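Local coordinates for putative nucleoprotein (Infectious salmon anemia virus, PDB 4EWC) that encapsidates the negative-strand viral RNA, protecting it from nucleases and forming the ribonucleoprotein that serves as template for transcription and replication, at residues 264-269 / 309-314; 180-185 / 270-275. All coordinates share one frame; numbering follows the deposited sequence.

Interaction 1: 264-269 / 309-314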
ATOM      1  N   ILE A 264     -25.441   4.148 -13.756  1.00 41.72           N
ATOM      2  CA  ILE A 264     -25.416   2.701 -13.538  1.00 45.31           C
ATOM      3  C   ILE A 264     -24.470   1.966 -14.511  1.00 44.00           C
ATOM      4  O   ILE A 264     -23.711   1.072 -14.119  1.00 40.40           O
ATOM      5  CB  ILE A 264     -26.852   2.126 -13.609  1.00 43.48           C
ATOM      6  CG1 ILE A 264     -27.736   2.868 -12.607  1.00 42.43           C
ATOM      7  CG2 ILE A 264     -26.885   0.637 -13.325  1.00 37.71           C
ATOM      8  CD1 ILE A 264     -29.208   2.445 -12.630  1.00 38.69           C
HETATM    9  N   MSE A 265     -24.502   2.346 -15.781  1.00 44.58           N
HETATM   10  CA  MSE A 265     -23.552   1.749 -16.718  1.00 44.96           C
HETATM   11  C   MSE A 265     -22.095   2.068 -16.363  1.00 44.63           C
HETATM   12  O   MSE A 265     -21.246   1.196 -16.505  1.00 48.64           O
HETATM   13  CB  MSE A 265     -23.912   2.006 -18.199  1.00 41.29           C
HETATM   14  CG  MSE A 265     -25.261   1.383 -18.642  1.00 44.26           C
HETATM   15 SE   MSE A 265     -25.470  -0.561 -18.311  0.78 53.22          SE
HETATM   16  CE  MSE A 265     -25.630  -0.699 -16.393  1.00 55.96           C
ATOM     17  N   LYS A 266     -21.827   3.276 -15.858  1.00 36.74           N
ATOM     18  CA  LYS A 266     -20.494   3.596 -15.351  1.00 37.45           C
ATOM     19  C   LYS A 266     -20.012   2.580 -14.313  1.00 40.63           C
ATOM     20  O   LYS A 266     -18.854   2.165 -14.317  1.00 41.63           O
ATOM     21  CB  LYS A 266     -20.386   5.015 -14.787  1.00 38.73           C
ATOM     22  CG  LYS A 266     -18.965   5.393 -14.341  1.00 37.25           C
ATOM     23  CD  LYS A 266     -18.845   6.839 -13.837  1.00 47.50           C
ATOM     24  CE  LYS A 266     -17.403   7.211 -13.425  1.00 42.68           C
ATOM     25  NZ  LYS A 266     -16.468   7.229 -14.574  1.00 39.58           N
ATOM     26  N   SER A 267     -20.907   2.152 -13.435  1.00 42.59           N
ATOM     27  CA  SER A 267     -20.524   1.204 -12.400  1.00 39.43           C
ATOM     28  C   SER A 267     -20.299  -0.197 -12.981  1.00 42.93           C
ATOM     29  O   SER A 267     -19.273  -0.820 -12.734  1.00 43.26           O
ATOM     30  CB  SER A 267     -21.556   1.185 -11.301  1.00 36.09           C
ATOM     31  OG  SER A 267     -21.557   2.390 -10.588  1.00 38.52           O
ATOM     32  N   VAL A 268     -21.249  -0.668 -13.775  1.00 40.65           N
ATOM     33  CA  VAL A 268     -21.232  -2.043 -14.273  1.00 44.84           C
ATOM     34  C   VAL A 268     -20.049  -2.282 -15.199  1.00 52.78           C
ATOM     35  O   VAL A 268     -19.384  -3.332 -15.144  1.00 53.55           O
ATOM     36  CB  VAL A 268     -22.543  -2.369 -15.033  1.00 44.64           C
ATOM     37  CG1 VAL A 268     -22.343  -3.470 -16.047  1.00 49.09           C
ATOM     38  CG2 VAL A 268     -23.640  -2.714 -14.059  1.00 46.85           C
ATOM     39  N   LEU A 269     -19.772  -1.283 -16.034  1.00 47.73           N
ATOM     40  CA  LEU A 269     -18.751  -1.408 -17.057  1.00 46.91           C
ATOM     41  C   LEU A 269     -17.342  -1.152 -16.533  1.00 49.72           C
ATOM     42  O   LEU A 269     -16.376  -1.461 -17.217  1.00 53.72           O
ATOM     43  CB  LEU A 269     -19.030  -0.442 -18.201  1.00 46.62           C
ATOM     44  CG  LEU A 269     -20.284  -0.723 -18.998  1.00 50.15           C
ATOM     45  CD1 LEU A 269     -20.390   0.302 -20.103  1.00 52.24           C
ATOM     46  CD2 LEU A 269     -20.278  -2.129 -19.551  1.00 47.25           C
ATOM     47  N   ARG A 309     -22.033  13.787 -19.462  1.00 52.87           N
ATOM     48  CA  ARG A 309     -20.674  13.878 -19.973  1.00 52.97           C
ATOM     49  C   ARG A 309     -19.598  13.533 -18.945  1.00 50.47           C
ATOM     50  O   ARG A 309     -18.725  12.738 -19.231  1.00 52.24           O
ATOM     51  CB  ARG A 309     -20.422  15.255 -20.587  1.00 53.38           C
ATOM     52  CG  ARG A 309     -21.001  15.419 -21.983  1.00 63.59           C
ATOM     53  CD  ARG A 309     -20.252  14.545 -22.965  1.00 72.31           C
ATOM     54  NE  ARG A 309     -21.121  13.957 -23.990  1.00 76.20           N
ATOM     55  CZ  ARG A 309     -20.769  12.934 -24.772  1.00 76.75           C
ATOM     56  NH1 ARG A 309     -19.557  12.386 -24.657  1.00 68.83           N
ATOM     57  NH2 ARG A 309     -21.627  12.461 -25.671  1.00 74.04           N
ATOM     58  N   ASN A 310     -19.683  14.098 -17.747  1.00 51.55           N
ATOM     59  CA  ASN A 310     -18.651  13.889 -16.730  1.00 48.27           C
ATOM     60  C   ASN A 310     -18.570  12.471 -16.130  1.00 48.94           C
ATOM     61  O   ASN A 310     -17.742  12.229 -15.256  1.00 46.11           O
ATOM     62  CB  ASN A 310     -18.756  14.920 -15.597  1.00 46.23           C
ATOM     63  CG  ASN A 310     -18.722  16.375 -16.088  1.00 47.91           C
ATOM     64  OD1 ASN A 310     -18.150  16.682 -17.123  1.00 47.58           O
ATOM     65  ND2 ASN A 310     -19.330  17.270 -15.319  1.00 42.39           N
ATOM     66  N   CYS A 311     -19.431  11.547 -16.559  1.00 47.15           N
ATOM     67  CA  CYS A 311     -19.254  10.132 -16.196  1.00 48.61           C
ATOM     68  C   CYS A 311     -18.148   9.512 -17.063  1.00 51.10           C
ATOM     69  O   CYS A 311     -17.668   8.396 -16.804  1.00 45.85           O
ATOM     70  CB  CYS A 311     -20.547   9.352 -16.414  1.00 49.74           C
ATOM     71  SG  CYS A 311     -21.881   9.734 -15.276  1.00 51.42           S
ATOM     72  N   GLY A 312     -17.751  10.277 -18.081  1.00 50.40           N
ATOM     73  CA  GLY A 312     -16.991   9.772 -19.195  1.00 46.20           C
ATOM     74  C   GLY A 312     -15.486   9.915 -19.202  1.00 53.90           C
ATOM     75  O   GLY A 312     -14.825   9.229 -19.975  1.00 63.13           O
ATOM     76  N   GLY A 313     -14.902  10.786 -18.394  1.00 51.44           N
ATOM     77  CA  GLY A 313     -13.439  10.843 -18.372  1.00 48.50           C
ATOM     78  C   GLY A 313     -12.852  11.727 -19.471  1.00 49.28           C
ATOM     79  O   GLY A 313     -13.104  11.514 -20.659  1.00 44.67           O
ATOM     80  N   VAL A 314     -12.047  12.702 -19.061  1.00 44.77           N
ATOM     81  CA  VAL A 314     -11.651  13.809 -19.919  1.00 45.46           C
ATOM     82  C   VAL A 314     -10.916  13.429 -21.224  1.00 49.78           C
ATOM     83  O   VAL A 314     -11.002  14.162 -22.216  1.00 45.97           O
ATOM     84  CB  VAL A 314     -10.904  14.920 -19.095  1.00 43.47           C
ATOM     85  CG1 VAL A 314      -9.457  14.560 -18.856  1.00 45.05           C
ATOM     86  CG2 VAL A 314     -11.066  16.288 -19.726  1.00 39.14           C
TER
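The ammonium group of Lys-266, NZ, sits 2.8 Å from the backbone oxygen of Cys-311 and donates a hydrogen bond to it, while the same nitrogen forms a salt bridge with Glu-296. The contact ties a helix to a loop within the largely helical nucleoprotein: Lys-266 belongs to helix 253-269, and Cys-311 closes a short 3-10 segment, 309-311, in the connection between helices 302-305 and 315-326. A general principle is well illustrated here, namely that a buried lysine can join two parts of a fold when its charge is met by a carboxylate and the same nitrogen donates to a backbone carbonyl.

The approach is oblique. NZ lies above the carbonyl plane of Cys-311, 35° out of it, and the angle at the oxygen from the carbonyl carbon to NZ is 135°. The aliphatic part of the lysine leaves the helix with CG anti to the backbone N (chi1 -176°) and runs straight as far as CE; a single bend at the last torsion then turns NZ onto the oxygen. Because of this course the methylenes pass alongside the cysteine before the charge is reached, with CD and CE of Lys-266 each 3.6 Å from O of Cys-311. Ile-300 also touches the lysine side chain, and Thr-387 packs against Cys-311.

Burial alone would tend to disfavour a charged lysine; the carboxylate of Glu-296 probably offsets this. On the loop side, the 3-10 turn is held by the bond from Gly-312 N to Arg-309 O, at 2.9 Å, which fixes the peptide that follows Cys-311. The nonpolar part of the meeting is small: its closest side-chain approach is CD of Lys-266 to CB of Cys-311, at 4.0 Å.

Interaction 2: 180-185 / 270-275. Unlike the reference sequence in segment 180-185: Met-181 (reference Ile).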
ATOM      1  N   ILE A 180     -27.562  -8.972 -16.943  1.00 43.72           N
ATOM      2  CA  ILE A 180     -28.884  -8.362 -17.042  1.00 44.65           C
ATOM      3  C   ILE A 180     -28.804  -6.872 -17.438  1.00 48.20           C
ATOM      4  O   ILE A 180     -29.498  -6.424 -18.352  1.00 46.17           O
ATOM      5  CB  ILE A 180     -29.690  -8.607 -15.732  1.00 46.41           C
ATOM      6  CG1 ILE A 180     -30.168 -10.070 -15.704  1.00 51.11           C
ATOM      7  CG2 ILE A 180     -30.863  -7.663 -15.592  1.00 40.10           C
ATOM      8  CD1 ILE A 180     -30.614 -10.578 -14.338  1.00 46.00           C
HETATM    9  N   MSE A 181     -27.933  -6.108 -16.786  1.00 48.12           N
HETATM   10  CA  MSE A 181     -27.752  -4.709 -17.163  1.00 49.29           C
HETATM   11  C   MSE A 181     -27.213  -4.537 -18.596  1.00 45.77           C
HETATM   12  O   MSE A 181     -27.581  -3.592 -19.294  1.00 44.74           O
HETATM   13  CB  MSE A 181     -26.815  -3.979 -16.192  1.00 45.34           C
HETATM   14  CG  MSE A 181     -27.355  -3.708 -14.830  1.00 39.10           C
HETATM   15 SE   MSE A 181     -29.129  -2.838 -14.827  0.71 48.75          SE
HETATM   16  CE  MSE A 181     -28.872  -1.319 -16.001  1.00 39.68           C
ATOM     17  N   ARG A 182     -26.323  -5.428 -19.011  1.00 45.56           N
ATOM     18  CA  ARG A 182     -25.705  -5.314 -20.324  1.00 48.36           C
ATOM     19  C   ARG A 182     -26.749  -5.562 -21.387  1.00 47.92           C
ATOM     20  O   ARG A 182     -26.800  -4.862 -22.401  1.00 48.42           O
ATOM     21  CB  ARG A 182     -24.540  -6.297 -20.477  1.00 51.97           C
ATOM     22  CG  ARG A 182     -23.257  -5.843 -19.821  1.00 48.79           C
ATOM     23  CD  ARG A 182     -22.176  -6.914 -19.943  1.00 54.57           C
ATOM     24  NE  ARG A 182     -21.062  -6.687 -19.015  1.00 63.32           N
ATOM     25  CZ  ARG A 182     -20.011  -5.900 -19.268  1.00 70.43           C
ATOM     26  NH1 ARG A 182     -19.919  -5.254 -20.429  1.00 68.91           N
ATOM     27  NH2 ARG A 182     -19.044  -5.758 -18.362  1.00 62.06           N
ATOM     28  N   ILE A 183     -27.585  -6.565 -21.148  1.00 46.68           N
ATOM     29  CA  ILE A 183     -28.662  -6.874 -22.073  1.00 46.96           C
ATOM     30  C   ILE A 183     -29.723  -5.773 -22.045  1.00 50.08           C
ATOM     31  O   ILE A 183     -30.301  -5.411 -23.075  1.00 48.95           O
ATOM     32  CB  ILE A 183     -29.258  -8.272 -21.810  1.00 48.77           C
ATOM     33  CG1 ILE A 183     -30.084  -8.732 -23.000  1.00 51.28           C
ATOM     34  CG2 ILE A 183     -30.072  -8.314 -20.552  1.00 52.10           C
ATOM     35  CD1 ILE A 183     -29.245  -8.956 -24.223  1.00 56.37           C
ATOM     36  N   LEU A 184     -29.952  -5.221 -20.861  1.00 50.57           N
ATOM     37  CA  LEU A 184     -30.897  -4.128 -20.720  1.00 48.27           C
ATOM     38  C   LEU A 184     -30.435  -2.941 -21.541  1.00 47.68           C
ATOM     39  O   LEU A 184     -31.196  -2.398 -22.334  1.00 46.58           O
ATOM     40  CB  LEU A 184     -31.039  -3.727 -19.260  1.00 44.83           C
ATOM     41  CG  LEU A 184     -31.891  -2.492 -18.954  1.00 45.81           C
ATOM     42  CD1 LEU A 184     -33.147  -2.418 -19.807  1.00 44.89           C
ATOM     43  CD2 LEU A 184     -32.269  -2.507 -17.496  1.00 45.25           C
ATOM     44  N   ALA A 185     -29.182  -2.545 -21.334  1.00 49.32           N
ATOM     45  CA  ALA A 185     -28.589  -1.461 -22.107  1.00 52.30           C
ATOM     46  C   ALA A 185     -28.737  -1.747 -23.601  1.00 53.42           C
ATOM     47  O   ALA A 185     -29.107  -0.868 -24.383  1.00 58.01           O
ATOM     48  CB  ALA A 185     -27.129  -1.275 -21.736  1.00 43.17           C
ATOM     49  N   SER A 270     -17.214  -0.581 -15.339  1.00 47.01           N
ATOM     50  CA  SER A 270     -15.888  -0.231 -14.840  1.00 46.93           C
ATOM     51  C   SER A 270     -15.022  -1.465 -14.548  1.00 49.31           C
ATOM     52  O   SER A 270     -13.797  -1.380 -14.507  1.00 54.02           O
ATOM     53  CB  SER A 270     -15.958   0.727 -13.635  1.00 45.02           C
ATOM     54  OG  SER A 270     -16.647   0.151 -12.544  1.00 51.09           O
ATOM     55  N   ALA A 271     -15.654  -2.623 -14.397  1.00 52.82           N
ATOM     56  CA  ALA A 271     -14.916  -3.857 -14.165  1.00 49.52           C
ATOM     57  C   ALA A 271     -14.185  -4.283 -15.424  1.00 55.87           C
ATOM     58  O   ALA A 271     -13.114  -4.886 -15.349  1.00 58.77           O
ATOM     59  CB  ALA A 271     -15.836  -4.964 -13.679  1.00 54.46           C
ATOM     60  N   ASP A 272     -14.741  -3.960 -16.585  1.00 55.25           N
ATOM     61  CA  ASP A 272     -14.049  -4.241 -17.844  1.00 50.17           C
ATOM     62  C   ASP A 272     -12.765  -3.464 -17.973  1.00 54.55           C
ATOM     63  O   ASP A 272     -11.786  -3.958 -18.533  1.00 58.60           O
ATOM     64  CB  ASP A 272     -14.933  -3.937 -19.042  1.00 51.15           C
ATOM     65  CG  ASP A 272     -16.279  -4.629 -18.957  1.00 70.80           C
ATOM     66  OD1 ASP A 272     -16.435  -5.587 -18.151  1.00 66.72           O
ATOM     67  OD2 ASP A 272     -17.192  -4.208 -19.708  1.00 72.59           O
ATOM     68  N   GLN A 273     -12.754  -2.237 -17.472  1.00 49.09           N
ATOM     69  CA  GLN A 273     -11.539  -1.441 -17.576  1.00 52.09           C
ATOM     70  C   GLN A 273     -10.461  -1.961 -16.647  1.00 49.38           C
ATOM     71  O   GLN A 273      -9.310  -1.574 -16.766  1.00 51.18           O
ATOM     72  CB  GLN A 273     -11.823   0.035 -17.333  1.00 46.38           C
ATOM     73  CG  GLN A 273     -12.095   0.775 -18.595  1.00 44.37           C
ATOM     74  CD  GLN A 273     -12.339   2.229 -18.335  1.00 48.13           C
ATOM     75  OE1 GLN A 273     -13.404   2.612 -17.850  1.00 49.44           O
ATOM     76  NE2 GLN A 273     -11.341   3.059 -18.625  1.00 46.30           N
ATOM     77  N   LEU A 274     -10.839  -2.832 -15.717  1.00 49.42           N
ATOM     78  CA  LEU A 274      -9.838  -3.561 -14.948  1.00 48.94           C
ATOM     79  C   LEU A 274      -9.065  -4.468 -15.911  1.00 50.59           C
ATOM     80  O   LEU A 274      -7.833  -4.539 -15.879  1.00 53.01           O
ATOM     81  CB  LEU A 274     -10.492  -4.375 -13.845  1.00 47.64           C
ATOM     82  CG  LEU A 274      -9.576  -5.211 -12.965  1.00 46.08           C
ATOM     83  CD1 LEU A 274      -8.381  -4.410 -12.578  1.00 46.39           C
ATOM     84  CD2 LEU A 274     -10.329  -5.642 -11.724  1.00 51.43           C
ATOM     85  N   PHE A 275      -9.795  -5.134 -16.796  1.00 48.87           N
ATOM     86  CA  PHE A 275      -9.173  -6.066 -17.723  1.00 54.18           C
ATOM     87  C   PHE A 275      -8.590  -5.415 -18.956  1.00 53.54           C
ATOM     88  O   PHE A 275      -7.575  -5.876 -19.473  1.00 58.67           O
ATOM     89  CB  PHE A 275     -10.125  -7.213 -18.083  1.00 50.14           C
ATOM     90  CG  PHE A 275     -10.398  -8.115 -16.929  1.00 50.92           C
ATOM     91  CD1 PHE A 275      -9.449  -9.028 -16.528  1.00 51.94           C
ATOM     92  CD2 PHE A 275     -11.573  -8.005 -16.204  1.00 49.93           C
ATOM     93  CE1 PHE A 275      -9.670  -9.841 -15.454  1.00 48.70           C
ATOM     94  CE2 PHE A 275     -11.806  -8.804 -15.123  1.00 49.62           C
ATOM     95  CZ  PHE A 275     -10.848  -9.738 -14.749  1.00 54.71           C
TER
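The guanidinium of Arg-182 and the carboxylate of Asp-272 meet edge to edge, their planes nearly coplanar at 23°, and form a salt bridge. At the guanidinium edge, OD2 of Asp-272 lies in the plane and takes both terminal nitrogens through its syn lone pair: NH1 of Arg-182 at 3.0 Å and NH2 at 2.8 Å. OD1 sits near that plane too, 2.6 Å from NH2 of Arg-182, but this third bond is weak. The grip is therefore end-on, two nitrogens closing on one oxygen, and differs from the familiar pairing in which each nitrogen takes its own oxygen.

The two side chains come from opposite directions and span backbones whose nearest CA atoms, those of Arg-182 and Asp-272, are 12.0 Å apart. Most of that distance is covered by the arginine, whose chain is extended from CG to NE (chi2 176°, chi3 -164°).

Two neighbours lie beside the pair. Thr-479 OG1 makes a weak hydrogen bond with OD1 of Asp-272, and Lys-480, in a probable nuclear localization signal, brings NZ close to NH1 of Arg-182; the aspartate may temper this meeting of like charges. The whole exemplifies a long-range salt bridge, here joining helix 174-188 to the weakly bonded turn at about 272-275 in an alpha-helical RNA-encapsidating protein.

Overall arrangement
Interactions 1 and 2 lie about 11 Å apart, centre to centre, and close to the centre of the folded chain, about 7 and 9 Å from it (centre to centre). Segments 264-269 and 270-275 are consecutive, as helix 253-269 and helix 272-275 follow each other in the chain: the first reaches forward to loop 309-314, the second back to helix 174-188. Along the chain the order is 180-185, 264-269, 270-275, 309-314, and the two connections cross. They also touch directly: CD2 of Leu-269 packs on NH1 of Arg-182, and the selenomethionines Met-265 and Met-181 meet through their methyls. Sequence-distant parts of the nucleoprotein are thus joined through the consecutive segments 264-269 and 270-275.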